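Uncharacterized protein (Pseudomonas aeruginosa UCBPP-PA14, PDB 3FD9) is the antiactivator ExsD, which probably represses type III secretion genes by disrupting self-association and DNA binding of activator ExsA until ExsC intervenes on host contact. Local coordinates at residues G26-R31 and E52-R57; L35-R38 and R44-Q47; R70-C75 and A85-R90; W102-V107 and Q221-L226; Q135-S140 and R167-V172. One frame throughout, in Å; residues are numbered along the deposited sequence.

Interaction 1. Residues G26-R31 and E52-R57; sequences GIISAR and EWLQQR
R57 meets I27 through its backbone oxygen, while its guanidinium has several partners: NH1 forms a salt bridge with D89, NE donates to the backbone oxygen of L62, and NH2 makes a weak bond to that of A63. The arginine thus ties helix 52-60 to the chain that follows it. Across the contact itself everything is apolar or nearly so. I27 CD1 lies 3.7 Å from R57 O, brought there by two like turns, chi1 -62° and chi2 -63°. Its other branch, CG2, stands anti to the backbone N and reaches L54 CD1 at 4.4 Å. I28 continues the packing, with CD1 4.5 Å from L54 CD2, so the two methyls of L54 each serve a different isoleucine. Y22 adds to the cover over I28 and L54. The isoleucines sit in a short connection between helices 19-24 and 30-39, with a Schellman motif at G26 and an N-cap at S29, packed on helix 52-60.

Interaction 2. Residues L35-R38 and R44-Q47; sequences LLQR and RLEQ
L45 makes the whole contact from its side, sending one methyl to each of two neighbours on helix 30-39. CD1 comes up against the aliphatic part of Q37, 3.6 Å from Q37 CG and 4.2 Å from Q37 CA, the two side chains running at a slant to each other. CD2 turns to L36 instead and stops 4.5 Å from L36 CB. With CG anti to its own carbonyl carbon (chi1 -83°) and the chain extended beyond, Q37 offers L45 its methylene and carries its amide onward, and no hydrogen bond spans the two segments.

One layer out, L36 also packs on V69, I72 and L73 of helix 66-76, and L40 in the connecting turn packs on L45. On the second helix, R44 and Q47 are tied one turn apart: R44 NH1 donates to Q47 OE1 over 2.7 Å, arriving in the carbonyl plane on a lone pair, although the oxygen lies 27° out of the guanidinium plane. W83 NE1 donates to the same oxygen. Further out still, R38 forms a salt bridge with E112 of the second subunit, and L35 packs on I100 of that subunit. The contact lies at the corner between two consecutive helices of the N-terminal domain, 30-39 and 42-50, joined by a very short turn.

Interaction 3. Residues R70-C75 and A85-R90; sequences RQILLC and AELGDR
C75 and L87 find each other through matching first torsions: SG and CG are each anti to the carbonyl carbon of their own residue, at chi1 -65° and -68°. These turns set L87 CD2 3.7 Å from C75 SG. E86 takes the same first turn but bends again at chi2, so its CB stays 3.9 Å from C75 SG while the carboxylate is led off the contact.

CD2 of L87 carries most of the contact. Besides the sulfur it meets the helix backbone, 3.9 Å from Q71 O and 4.0 Å from I72 CA, and it touches the side chain of I72 at CG1, 4.4 Å away. One methyl therefore rests against a whole turn of helix 66-76, touching both C75 and I72. No hydrogen bond crosses between the segments, and the fit depends on shape.

W53 of helix 52-60 packs on both I72 and L87, adding to the apolar cluster, and W83 lies on C75. Just beyond, D89 accepts from W53 NE1, while its backbone bonds to H251 near the chain's end. The segment thus begins in a 3-10 turn, passes the C-terminal part of the helix and runs on into strand 90-92, which pairs in parallel with 251-253: this is the loop from helix 66-76 to strand 90-92, pinned to the end of that helix by L87.

Interaction 4. Residues W102-V107 and Q221-L226; sequences WVLLPV and QPLCRL
L223 meets both V103 and L104 with a single methyl, CD2. Its CG is turned roughly anti to the backbone N, chi1 -161°, and the next torsion puts CD2 at the far end of the chain, opposite CA across the CB-CG bond. That extended shape matters, because the nearest pair of CA atoms, those of V103 and L223, are 9.5 Å apart. V103 answers with CG1, the branch anti to its own N (chi1 -177°), and CG1 comes within 4.2 Å of L223 CD2. L104 approaches the same methyl from the next position on the helix, with its CG anti to the carbonyl carbon; the branch used is CD2, which folds back while CD1 runs on, and it stops 4.4 Å from L223 CD2.

Here the long helix 96-115 is packed against the end of helix 217-223 in the C-terminal domain, joining parts far apart in sequence. Both helices are irregular at this point. The first has a wider pi-type turn at 102-104 and is kinked at P106, whose N makes no bond to the turn before, although V107 N still reaches V103 O at 2.8 Å; P222 kinks the second, which ends as C224 leaves helical geometry. M99 touches L104, L223 and L226, and F209 adds to the cover over L104. V107 turns instead to W239 and L240 of helix 232-241, while W102 packs on R31 of the third subunit.

Interaction 5. Residues Q135-S140 and R167-V172; sequences QLRIKS and RTQEQV
The guanidinium of R137 and the amide of Q169 lie obliquely to one another, their planes 26° apart, with R137 NH2 and Q169 NE2 at 3.9 Å. The two side chains cross at about a right angle: R137 is extended from CG to NE, whereas Q169 bends at chi2. On the second helix the R167 guanidinium has E170 CB in plane at its edge.

Deeper in, L136 CD1 lies 3.9 Å from T168 OG1. That hydroxyl is already bonded to the backbone oxygen of C164, one turn earlier, so its hydrogen bond is made within its own helix. S140 treats R137 likewise: its OG donates to R137 O over 2.8 Å, an oxygen that S140 N also uses. F142 of the second subunit packs on L136. Two donor nitrogens cannot bond each other as placed, and the leucine methyl rests beside a hydroxyl bonded elsewhere, so this point of the antiparallel helical hairpin is joined by packing.

Interactions 1, 2 and 3 build one compact helical unit, their centres 12 to 13 Å apart. Interactions 1 and 2 share helix 30-39, and interaction 2 closes within the chain that interaction 1 brackets. Interaction 3 follows along the chain and touches both. Interaction 4, centred about 23 Å from interactions 1 and 3, meets them through W102 and joins helix 96-115 to the C-terminal part. Between its two segments runs the hairpin of helices 119-147 and 157-189, holding interaction 5, whose centre is 39 Å from that of interaction 4. The hairpin thus projects from the body, and all five contacts lie near other subunits.

Interaction 1. Residues G26-R31 and E52-R57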
# COMPACT_ATOMS: atom_id res chain seq x y z
N GLY A 26 -3.47 -1.30 4.19
CA GLY A 26 -3.85 -2.06 3.01
C GLY A 26 -4.98 -3.03 3.28
O GLY A 26 -5.05 -4.12 2.71
N ILE A 27 -5.89 -2.63 4.17
CA ILE A 27 -7.05 -3.45 4.48
C ILE A 27 -8.15 -3.13 3.49
O ILE A 27 -8.92 -4.01 3.08
CB ILE A 27 -7.53 -3.21 5.93
CG1 ILE A 27 -6.43 -3.60 6.91
CG2 ILE A 27 -8.77 -4.03 6.24
CD1 ILE A 27 -6.07 -5.08 6.85
N ILE A 28 -8.21 -1.86 3.10
CA ILE A 28 -9.22 -1.34 2.19
C ILE A 28 -8.53 -0.53 1.08
O ILE A 28 -7.81 0.43 1.37
CB ILE A 28 -10.19 -0.41 2.93
CG1 ILE A 28 -10.73 -1.11 4.17
CG2 ILE A 28 -11.32 0.02 2.03
CD1 ILE A 28 -12.05 -0.55 4.68
N SER A 29 -8.73 -0.90 -0.18
CA SER A 29 -8.09 -0.18 -1.27
C SER A 29 -8.75 1.18 -1.48
O SER A 29 -9.84 1.43 -0.97
CB SER A 29 -8.15 -1.00 -2.56
OG SER A 29 -9.47 -1.07 -3.04
N ALA A 30 -8.08 2.06 -2.22
CA ALA A 30 -8.65 3.37 -2.52
C ALA A 30 -9.94 3.19 -3.29
O ALA A 30 -10.95 3.85 -2.99
CB ALA A 30 -7.67 4.20 -3.33
N ARG A 31 -9.91 2.30 -4.28
CA ARG A 31 -11.09 1.97 -5.06
C ARG A 31 -12.26 1.57 -4.15
O ARG A 31 -13.37 2.08 -4.29
CB ARG A 31 -10.77 0.83 -6.02
CG ARG A 31 -11.78 0.67 -7.14
CD ARG A 31 -11.51 -0.59 -7.95
NE ARG A 31 -11.36 -1.76 -7.09
CZ ARG A 31 -12.33 -2.29 -6.34
NH1 ARG A 31 -13.54 -1.75 -6.32
NH2 ARG A 31 -12.08 -3.36 -5.59
N GLU A 52 -16.28 -4.63 15.56
CA GLU A 52 -15.35 -5.70 15.94
C GLU A 52 -14.82 -6.49 14.76
O GLU A 52 -13.63 -6.81 14.71
CB GLU A 52 -16.01 -6.65 16.94
CG GLU A 52 -16.03 -6.13 18.36
CD GLU A 52 -14.66 -6.21 19.02
OE1 GLU A 52 -13.65 -6.32 18.29
OE2 GLU A 52 -14.60 -6.16 20.27
N TRP A 53 -15.71 -6.84 13.83
CA TRP A 53 -15.36 -7.62 12.65
C TRP A 53 -14.26 -6.94 11.86
O TRP A 53 -13.22 -7.53 11.62
CB TRP A 53 -16.59 -7.81 11.75
CG TRP A 53 -16.31 -8.51 10.46
CD1 TRP A 53 -16.07 -9.84 10.28
CD2 TRP A 53 -16.26 -7.91 9.15
NE1 TRP A 53 -15.87 -10.11 8.95
CE2 TRP A 53 -15.97 -8.95 8.23
CE3 TRP A 53 -16.42 -6.61 8.67
CZ2 TRP A 53 -15.84 -8.72 6.87
CZ3 TRP A 53 -16.29 -6.38 7.31
CH2 TRP A 53 -16.00 -7.44 6.42
N LEU A 54 -14.49 -5.69 11.49
CA LEU A 54 -13.51 -4.98 10.68
C LEU A 54 -12.22 -4.75 11.48
O LEU A 54 -11.14 -4.71 10.92
CB LEU A 54 -14.08 -3.67 10.16
CG LEU A 54 -13.24 -2.95 9.11
CD1 LEU A 54 -12.84 -3.89 7.98
CD2 LEU A 54 -13.96 -1.73 8.55
N GLN A 55 -12.36 -4.61 12.80
CA GLN A 55 -11.20 -4.43 13.66
C GLN A 55 -10.33 -5.69 13.70
O GLN A 55 -9.11 -5.62 13.79
CB GLN A 55 -11.64 -4.07 15.08
CG GLN A 55 -12.28 -2.70 15.21
CD GLN A 55 -11.27 -1.59 15.12
OE1 GLN A 55 -10.06 -1.81 15.24
NE2 GLN A 55 -11.76 -0.37 14.90
N GLN A 56 -11.00 -6.84 13.65
CA GLN A 56 -10.34 -8.13 13.65
C GLN A 56 -9.56 -8.30 12.36
O GLN A 56 -8.40 -8.70 12.37
CB GLN A 56 -11.40 -9.23 13.79
CG GLN A 56 -10.91 -10.68 13.67
CD GLN A 56 -11.98 -11.69 14.09
OE1 GLN A 56 -12.32 -11.80 15.28
NE2 GLN A 56 -12.50 -12.44 13.13
N ARG A 57 -10.19 -7.97 11.24
CA ARG A 57 -9.52 -8.04 9.95
C ARG A 57 -8.33 -7.10 9.90
O ARG A 57 -7.27 -7.46 9.39
CB ARG A 57 -10.49 -7.78 8.80
CG ARG A 57 -11.51 -8.89 8.66
CD ARG A 57 -12.24 -8.83 7.35
NE ARG A 57 -11.37 -9.20 6.24
CZ ARG A 57 -11.51 -10.28 5.48
NH1 ARG A 57 -12.51 -11.13 5.70
NH2 ARG A 57 -10.65 -10.51 4.50

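Interaction 2. Residues L35-R38 and R44-Q47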
# COMPACT_ATOMS: atom_id res chain seq x y z
N LEU A 35 -16.22 3.50 -3.02
CA LEU A 35 -17.53 2.93 -3.25
C LEU A 35 -18.30 2.94 -1.94
O LEU A 35 -19.48 3.30 -1.89
CB LEU A 35 -17.39 1.50 -3.76
CG LEU A 35 -18.69 0.70 -3.90
CD1 LEU A 35 -19.71 1.43 -4.77
CD2 LEU A 35 -18.38 -0.69 -4.46
N LEU A 36 -17.61 2.55 -0.87
CA LEU A 36 -18.18 2.55 0.46
C LEU A 36 -18.61 3.96 0.86
O LEU A 36 -19.67 4.13 1.44
CB LEU A 36 -17.19 1.98 1.47
CG LEU A 36 -16.82 0.51 1.26
CD1 LEU A 36 -15.69 0.12 2.19
CD2 LEU A 36 -18.03 -0.38 1.47
N GLN A 37 -17.79 4.96 0.56
CA GLN A 37 -18.11 6.32 0.95
C GLN A 37 -19.37 6.80 0.26
O GLN A 37 -20.15 7.56 0.82
CB GLN A 37 -16.95 7.26 0.69
CG GLN A 37 -15.93 7.24 1.80
CD GLN A 37 -14.71 8.10 1.52
OE1 GLN A 37 -14.38 8.39 0.36
NE2 GLN A 37 -14.02 8.50 2.59
N ARG A 38 -19.58 6.35 -0.97
CA ARG A 38 -20.74 6.79 -1.74
C ARG A 38 -22.01 6.11 -1.24
O ARG A 38 -23.09 6.72 -1.23
CB ARG A 38 -20.51 6.50 -3.23
CG ARG A 38 -21.71 6.74 -4.09
CD ARG A 38 -22.12 8.21 -4.06
NE ARG A 38 -21.12 9.09 -4.63
CZ ARG A 38 -21.24 10.41 -4.70
NH1 ARG A 38 -22.33 11.00 -4.24
NH2 ARG A 38 -20.28 11.15 -5.24
N ARG A 44 -22.91 5.51 9.19
CA ARG A 44 -22.71 4.08 9.04
C ARG A 44 -21.25 3.77 8.78
O ARG A 44 -20.72 2.75 9.23
CB ARG A 44 -23.57 3.54 7.89
CG ARG A 44 -25.04 3.49 8.21
CD ARG A 44 -25.36 2.38 9.19
NE ARG A 44 -26.79 2.30 9.46
CZ ARG A 44 -27.36 2.71 10.59
NH1 ARG A 44 -26.61 3.21 11.56
NH2 ARG A 44 -28.67 2.61 10.75
N LEU A 45 -20.61 4.65 8.03
CA LEU A 45 -19.18 4.52 7.77
C LEU A 45 -18.37 4.47 9.05
O LEU A 45 -17.47 3.67 9.17
CB LEU A 45 -18.68 5.66 6.89
CG LEU A 45 -18.26 5.27 5.49
CD1 LEU A 45 -17.19 6.23 5.00
CD2 LEU A 45 -17.71 3.86 5.50
N GLU A 46 -18.69 5.35 10.00
CA GLU A 46 -17.94 5.39 11.24
C GLU A 46 -18.28 4.18 12.09
O GLU A 46 -17.43 3.65 12.80
CB GLU A 46 -18.20 6.69 12.01
CG GLU A 46 -19.46 6.68 12.86
CD GLU A 46 -19.69 7.98 13.63
OE1 GLU A 46 -19.17 9.04 13.21
OE2 GLU A 46 -20.41 7.94 14.66
N GLN A 47 -19.52 3.72 12.01
CA GLN A 47 -19.90 2.51 12.75
C GLN A 47 -19.14 1.32 12.21
O GLN A 47 -18.68 0.47 12.97
CB GLN A 47 -21.40 2.26 12.70
CG GLN A 47 -22.18 3.08 13.71
CD GLN A 47 -23.65 3.12 13.40
OE1 GLN A 47 -24.10 2.53 12.43
NE2 GLN A 47 -24.42 3.83 14.22

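Interaction 3. Residues R70-C75 and A85-R90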
# COMPACT_ATOMS: atom_id res chain seq x y z
N ARG A 70 -19.47 -6.35 -0.54
CA ARG A 70 -20.90 -6.55 -0.74
C ARG A 70 -21.63 -6.76 0.59
O ARG A 70 -22.65 -6.12 0.86
CB ARG A 70 -21.20 -7.70 -1.69
CG ARG A 70 -22.53 -7.55 -2.40
CD ARG A 70 -22.96 -8.81 -3.14
NE ARG A 70 -23.86 -9.65 -2.34
CZ ARG A 70 -23.59 -10.90 -1.99
NH1 ARG A 70 -22.46 -11.47 -2.37
NH2 ARG A 70 -24.47 -11.60 -1.27
N GLN A 71 -21.09 -7.65 1.43
CA GLN A 71 -21.69 -7.97 2.72
C GLN A 71 -21.83 -6.74 3.59
O GLN A 71 -22.84 -6.55 4.26
CB GLN A 71 -20.89 -9.04 3.45
CG GLN A 71 -21.16 -10.45 2.95
CD GLN A 71 -22.60 -10.90 3.18
OE1 GLN A 71 -23.12 -10.81 4.30
NE2 GLN A 71 -23.24 -11.39 2.12
N ILE A 72 -20.80 -5.89 3.59
CA ILE A 72 -20.88 -4.63 4.30
C ILE A 72 -22.10 -3.85 3.84
O ILE A 72 -22.95 -3.48 4.65
CB ILE A 72 -19.62 -3.78 4.07
CG1 ILE A 72 -18.43 -4.42 4.75
CG2 ILE A 72 -19.84 -2.37 4.58
CD1 ILE A 72 -17.11 -3.77 4.44
N LEU A 73 -22.20 -3.62 2.53
CA LEU A 73 -23.33 -2.88 1.97
C LEU A 73 -24.66 -3.56 2.29
O LEU A 73 -25.68 -2.90 2.50
CB LEU A 73 -23.18 -2.71 0.45
CG LEU A 73 -21.98 -1.88 -0.01
CD1 LEU A 73 -22.14 -1.55 -1.47
CD2 LEU A 73 -21.83 -0.61 0.80
N LEU A 74 -24.63 -4.88 2.34
CA LEU A 74 -25.82 -5.66 2.60
C LEU A 74 -26.29 -5.42 4.03
O LEU A 74 -27.36 -4.85 4.26
CB LEU A 74 -25.52 -7.15 2.40
CG LEU A 74 -26.71 -8.09 2.26
CD1 LEU A 74 -27.76 -7.49 1.35
CD2 LEU A 74 -26.24 -9.43 1.73
N CYS A 75 -25.46 -5.84 4.97
CA CYS A 75 -25.77 -5.72 6.39
C CYS A 75 -26.11 -4.30 6.81
O CYS A 75 -26.88 -4.10 7.74
CB CYS A 75 -24.60 -6.23 7.22
SG CYS A 75 -24.32 -7.99 7.00
N ALA A 85 -23.05 -6.43 13.80
CA ALA A 85 -23.02 -7.71 14.49
C ALA A 85 -23.34 -8.87 13.56
O ALA A 85 -23.22 -10.03 13.95
CB ALA A 85 -23.99 -7.68 15.67
N GLU A 86 -23.76 -8.55 12.33
CA GLU A 86 -24.13 -9.57 11.36
C GLU A 86 -23.01 -9.88 10.38
O GLU A 86 -23.13 -10.77 9.54
CB GLU A 86 -25.39 -9.16 10.60
CG GLU A 86 -26.67 -9.42 11.35
CD GLU A 86 -26.83 -10.89 11.70
OE1 GLU A 86 -26.66 -11.74 10.79
OE2 GLU A 86 -27.13 -11.21 12.88
N LEU A 87 -21.92 -9.13 10.49
CA LEU A 87 -20.79 -9.32 9.61
C LEU A 87 -19.94 -10.50 10.05
O LEU A 87 -19.62 -10.63 11.22
CB LEU A 87 -19.92 -8.06 9.58
CG LEU A 87 -20.56 -6.84 8.92
CD1 LEU A 87 -19.71 -5.61 9.16
CD2 LEU A 87 -20.74 -7.09 7.45
N GLY A 88 -19.58 -11.35 9.10
CA GLY A 88 -18.67 -12.44 9.36
C GLY A 88 -18.13 -12.97 8.04
O GLY A 88 -18.52 -12.51 6.97
N ASP A 89 -17.23 -13.94 8.12
CA ASP A 89 -16.66 -14.55 6.93
C ASP A 89 -17.00 -16.02 6.87
O ASP A 89 -17.21 -16.65 7.90
CB ASP A 89 -15.15 -14.38 6.93
CG ASP A 89 -14.73 -12.93 6.90
OD1 ASP A 89 -14.92 -12.28 5.84
OD2 ASP A 89 -14.20 -12.44 7.92
N ARG A 90 -17.06 -16.56 5.66
CA ARG A 90 -17.15 -18.00 5.47
C ARG A 90 -15.72 -18.43 5.17
O ARG A 90 -15.14 -18.00 4.18
CB ARG A 90 -18.06 -18.33 4.29
CG ARG A 90 -19.31 -17.47 4.19
CD ARG A 90 -20.49 -18.08 4.94
NE ARG A 90 -20.87 -19.39 4.41
CZ ARG A 90 -21.94 -20.07 4.80
NH1 ARG A 90 -22.75 -19.57 5.73
NH2 ARG A 90 -22.20 -21.26 4.27

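Interaction 4. Residues W102-V107 and Q221-L226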
# COMPACT_ATOMS: atom_id res chain seq x y z
N TRP A 102 -6.81 -17.41 10.56
CA TRP A 102 -8.07 -17.43 11.27
C TRP A 102 -8.02 -18.29 12.52
O TRP A 102 -8.84 -18.13 13.41
CB TRP A 102 -9.21 -17.88 10.34
CG TRP A 102 -9.95 -16.72 9.73
CD1 TRP A 102 -10.93 -15.96 10.31
CD2 TRP A 102 -9.76 -16.17 8.41
NE1 TRP A 102 -11.35 -14.98 9.45
CE2 TRP A 102 -10.65 -15.09 8.28
CE3 TRP A 102 -8.92 -16.50 7.34
CZ2 TRP A 102 -10.73 -14.33 7.12
CZ3 TRP A 102 -9.00 -15.74 6.19
CH2 TRP A 102 -9.90 -14.67 6.09
N VAL A 103 -7.06 -19.19 12.61
CA VAL A 103 -6.98 -20.06 13.76
C VAL A 103 -5.62 -19.99 14.43
O VAL A 103 -5.47 -19.39 15.49
CB VAL A 103 -7.29 -21.53 13.39
CG1 VAL A 103 -7.28 -22.41 14.62
CG2 VAL A 103 -8.63 -21.62 12.71
N LEU A 104 -4.61 -20.59 13.81
CA LEU A 104 -3.33 -20.77 14.46
C LEU A 104 -2.75 -19.50 15.08
O LEU A 104 -2.34 -19.51 16.24
CB LEU A 104 -2.32 -21.41 13.51
CG LEU A 104 -2.74 -22.75 12.90
CD1 LEU A 104 -1.58 -23.32 12.09
CD2 LEU A 104 -3.20 -23.73 13.95
N LEU A 105 -2.72 -18.42 14.31
CA LEU A 105 -2.15 -17.17 14.81
C LEU A 105 -2.97 -16.51 15.93
O LEU A 105 -2.42 -16.13 16.96
CB LEU A 105 -1.91 -16.19 13.67
CG LEU A 105 -0.76 -16.53 12.73
CD1 LEU A 105 -0.47 -15.35 11.84
CD2 LEU A 105 0.49 -16.92 13.50
N PRO A 106 -4.29 -16.37 15.73
CA PRO A 106 -5.13 -15.87 16.83
C PRO A 106 -5.02 -16.76 18.07
O PRO A 106 -4.79 -16.27 19.18
CB PRO A 106 -6.54 -15.96 16.26
CG PRO A 106 -6.35 -15.83 14.77
CD PRO A 106 -5.06 -16.56 14.49
N VAL A 107 -5.18 -18.06 17.88
CA VAL A 107 -5.12 -19.01 18.97
C VAL A 107 -3.80 -18.91 19.73
O VAL A 107 -3.77 -19.00 20.95
CB VAL A 107 -5.31 -20.45 18.47
CG1 VAL A 107 -4.82 -21.45 19.51
CG2 VAL A 107 -6.77 -20.68 18.11
N GLN A 221 -8.65 -31.41 19.10
CA GLN A 221 -9.45 -32.59 18.77
C GLN A 221 -10.33 -32.35 17.53
O GLN A 221 -10.19 -33.06 16.53
CB GLN A 221 -10.25 -33.08 19.98
CG GLN A 221 -11.63 -33.65 19.67
CD GLN A 221 -11.59 -35.04 19.07
OE1 GLN A 221 -10.60 -35.77 19.20
NE2 GLN A 221 -12.68 -35.44 18.42
N PRO A 222 -11.21 -31.33 17.57
CA PRO A 222 -12.06 -31.04 16.41
C PRO A 222 -11.27 -30.55 15.21
O PRO A 222 -11.65 -30.81 14.08
CB PRO A 222 -12.96 -29.91 16.90
CG PRO A 222 -12.82 -29.90 18.38
CD PRO A 222 -11.46 -30.39 18.68
N LEU A 223 -10.18 -29.84 15.46
CA LEU A 223 -9.42 -29.23 14.38
C LEU A 223 -8.84 -30.30 13.45
O LEU A 223 -8.78 -30.12 12.24
CB LEU A 223 -8.31 -28.33 14.94
CG LEU A 223 -7.74 -27.29 13.97
CD1 LEU A 223 -8.80 -26.28 13.61
CD2 LEU A 223 -6.54 -26.59 14.55
N CYS A 224 -8.45 -31.43 14.03
CA CYS A 224 -7.81 -32.49 13.26
C CYS A 224 -8.82 -33.43 12.64
O CYS A 224 -8.44 -34.46 12.08
CB CYS A 224 -6.86 -33.29 14.14
SG CYS A 224 -5.49 -32.32 14.75
N ARG A 225 -10.10 -33.09 12.75
CA ARG A 225 -11.15 -33.95 12.22
C ARG A 225 -12.10 -33.16 11.36
O ARG A 225 -13.23 -33.57 11.12
CB ARG A 225 -11.92 -34.61 13.36
CG ARG A 225 -11.03 -35.25 14.41
CD ARG A 225 -11.60 -36.56 14.89
NE ARG A 225 -11.28 -37.65 13.97
CZ ARG A 225 -12.14 -38.21 13.13
NH1 ARG A 225 -13.40 -37.79 13.10
NH2 ARG A 225 -11.75 -39.20 12.33
N LEU A 226 -11.65 -32.01 10.90
CA LEU A 226 -12.53 -31.15 10.13
C LEU A 226 -13.20 -31.93 9.00
O LEU A 226 -14.40 -31.79 8.76
CB LEU A 226 -11.77 -29.94 9.59
CG LEU A 226 -11.39 -28.94 10.67
CD1 LEU A 226 -10.54 -27.82 10.11
CD2 LEU A 226 -12.65 -28.39 11.31

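Interaction 5. Residues Q135-S140 and R167-V172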
# COMPACT_ATOMS: atom_id res chain seq x y z
N GLN A 135 8.94 8.61 13.96
CA GLN A 135 8.55 10.02 14.00
C GLN A 135 9.71 10.93 14.38
O GLN A 135 9.86 12.02 13.84
CB GLN A 135 7.38 10.23 14.96
CG GLN A 135 6.06 9.78 14.38
CD GLN A 135 5.84 10.32 12.99
OE1 GLN A 135 6.20 11.46 12.69
NE2 GLN A 135 5.27 9.50 12.11
N LEU A 136 10.54 10.47 15.31
CA LEU A 136 11.69 11.24 15.75
C LEU A 136 12.78 11.29 14.67
O LEU A 136 13.55 12.25 14.62
CB LEU A 136 12.25 10.69 17.06
CG LEU A 136 11.39 10.81 18.31
CD1 LEU A 136 12.04 10.09 19.48
CD2 LEU A 136 11.13 12.26 18.66
N ARG A 137 12.84 10.27 13.82
CA ARG A 137 13.81 10.27 12.73
C ARG A 137 13.38 11.25 11.65
O ARG A 137 14.16 12.08 11.20
CB ARG A 137 13.99 8.87 12.15
CG ARG A 137 14.39 7.84 13.19
CD ARG A 137 15.01 6.60 12.57
NE ARG A 137 15.13 5.52 13.54
CZ ARG A 137 16.07 5.45 14.48
NH1 ARG A 137 16.98 6.41 14.58
NH2 ARG A 137 16.09 4.43 15.33
N ILE A 138 12.12 11.14 11.23
CA ILE A 138 11.54 12.12 10.31
C ILE A 138 11.72 13.52 10.87
O ILE A 138 11.89 14.49 10.13
CB ILE A 138 10.03 11.86 10.09
CG1 ILE A 138 9.82 10.76 9.05
CG2 ILE A 138 9.34 13.13 9.64
CD1 ILE A 138 10.30 9.38 9.48
N LYS A 139 11.69 13.62 12.19
CA LYS A 139 11.78 14.91 12.87
C LYS A 139 13.22 15.40 12.94
O LYS A 139 13.47 16.59 13.12
CB LYS A 139 11.19 14.79 14.28
CG LYS A 139 10.43 16.02 14.78
CD LYS A 139 11.30 16.94 15.63
CE LYS A 139 10.46 18.00 16.33
NZ LYS A 139 11.24 18.84 17.28
N SER A 140 14.17 14.48 12.78
CA SER A 140 15.59 14.85 12.82
C SER A 140 16.13 15.06 11.41
O SER A 140 16.93 15.97 11.18
CB SER A 140 16.41 13.79 13.56
OG SER A 140 16.26 12.51 12.95
N ARG A 167 15.53 7.98 25.36
CA ARG A 167 14.48 7.45 26.22
C ARG A 167 13.69 6.38 25.48
O ARG A 167 13.60 5.23 25.92
CB ARG A 167 13.54 8.56 26.68
CG ARG A 167 12.25 8.07 27.33
CD ARG A 167 12.52 7.30 28.62
NE ARG A 167 13.24 8.10 29.61
CZ ARG A 167 14.50 7.88 29.98
NH1 ARG A 167 15.18 6.86 29.46
NH2 ARG A 167 15.08 8.66 30.88
N THR A 168 13.12 6.76 24.34
CA THR A 168 12.36 5.82 23.52
C THR A 168 13.15 4.54 23.34
O THR A 168 12.62 3.45 23.48
CB THR A 168 12.03 6.42 22.14
OG1 THR A 168 11.12 7.51 22.29
CG2 THR A 168 11.40 5.36 21.25
N GLN A 169 14.44 4.69 23.06
CA GLN A 169 15.32 3.55 22.84
C GLN A 169 15.45 2.69 24.09
O GLN A 169 15.53 1.46 24.00
CB GLN A 169 16.70 4.03 22.39
CG GLN A 169 17.36 3.13 21.36
CD GLN A 169 16.56 3.02 20.08
OE1 GLN A 169 15.54 2.32 20.03
NE2 GLN A 169 17.01 3.71 19.03
N GLU A 170 15.47 3.33 25.25
CA GLU A 170 15.62 2.61 26.51
C GLU A 170 14.45 1.68 26.74
O GLU A 170 14.63 0.50 27.03
CB GLU A 170 15.73 3.58 27.69
CG GLU A 170 16.69 4.74 27.49
CD GLU A 170 18.15 4.34 27.54
OE1 GLU A 170 18.46 3.15 27.28
OE2 GLU A 170 19.00 5.21 27.84
N GLN A 171 13.24 2.21 26.62
CA GLN A 171 12.05 1.42 26.89
C GLN A 171 11.85 0.31 25.88
O GLN A 171 11.32 -0.74 26.21
CB GLN A 171 10.80 2.30 27.01
CG GLN A 171 10.78 3.52 26.11
CD GLN A 171 9.92 4.63 26.70
OE1 GLN A 171 9.29 5.40 25.96
NE2 GLN A 171 9.89 4.71 28.02
N VAL A 172 12.27 0.54 24.64
CA VAL A 172 12.24 -0.54 23.66
C VAL A 172 13.13 -1.68 24.16
O VAL A 172 12.72 -2.85 24.14
CB VAL A 172 12.69 -0.06 22.26
CG1 VAL A 172 13.01 -1.25 21.37
CG2 VAL A 172 11.62 0.79 21.62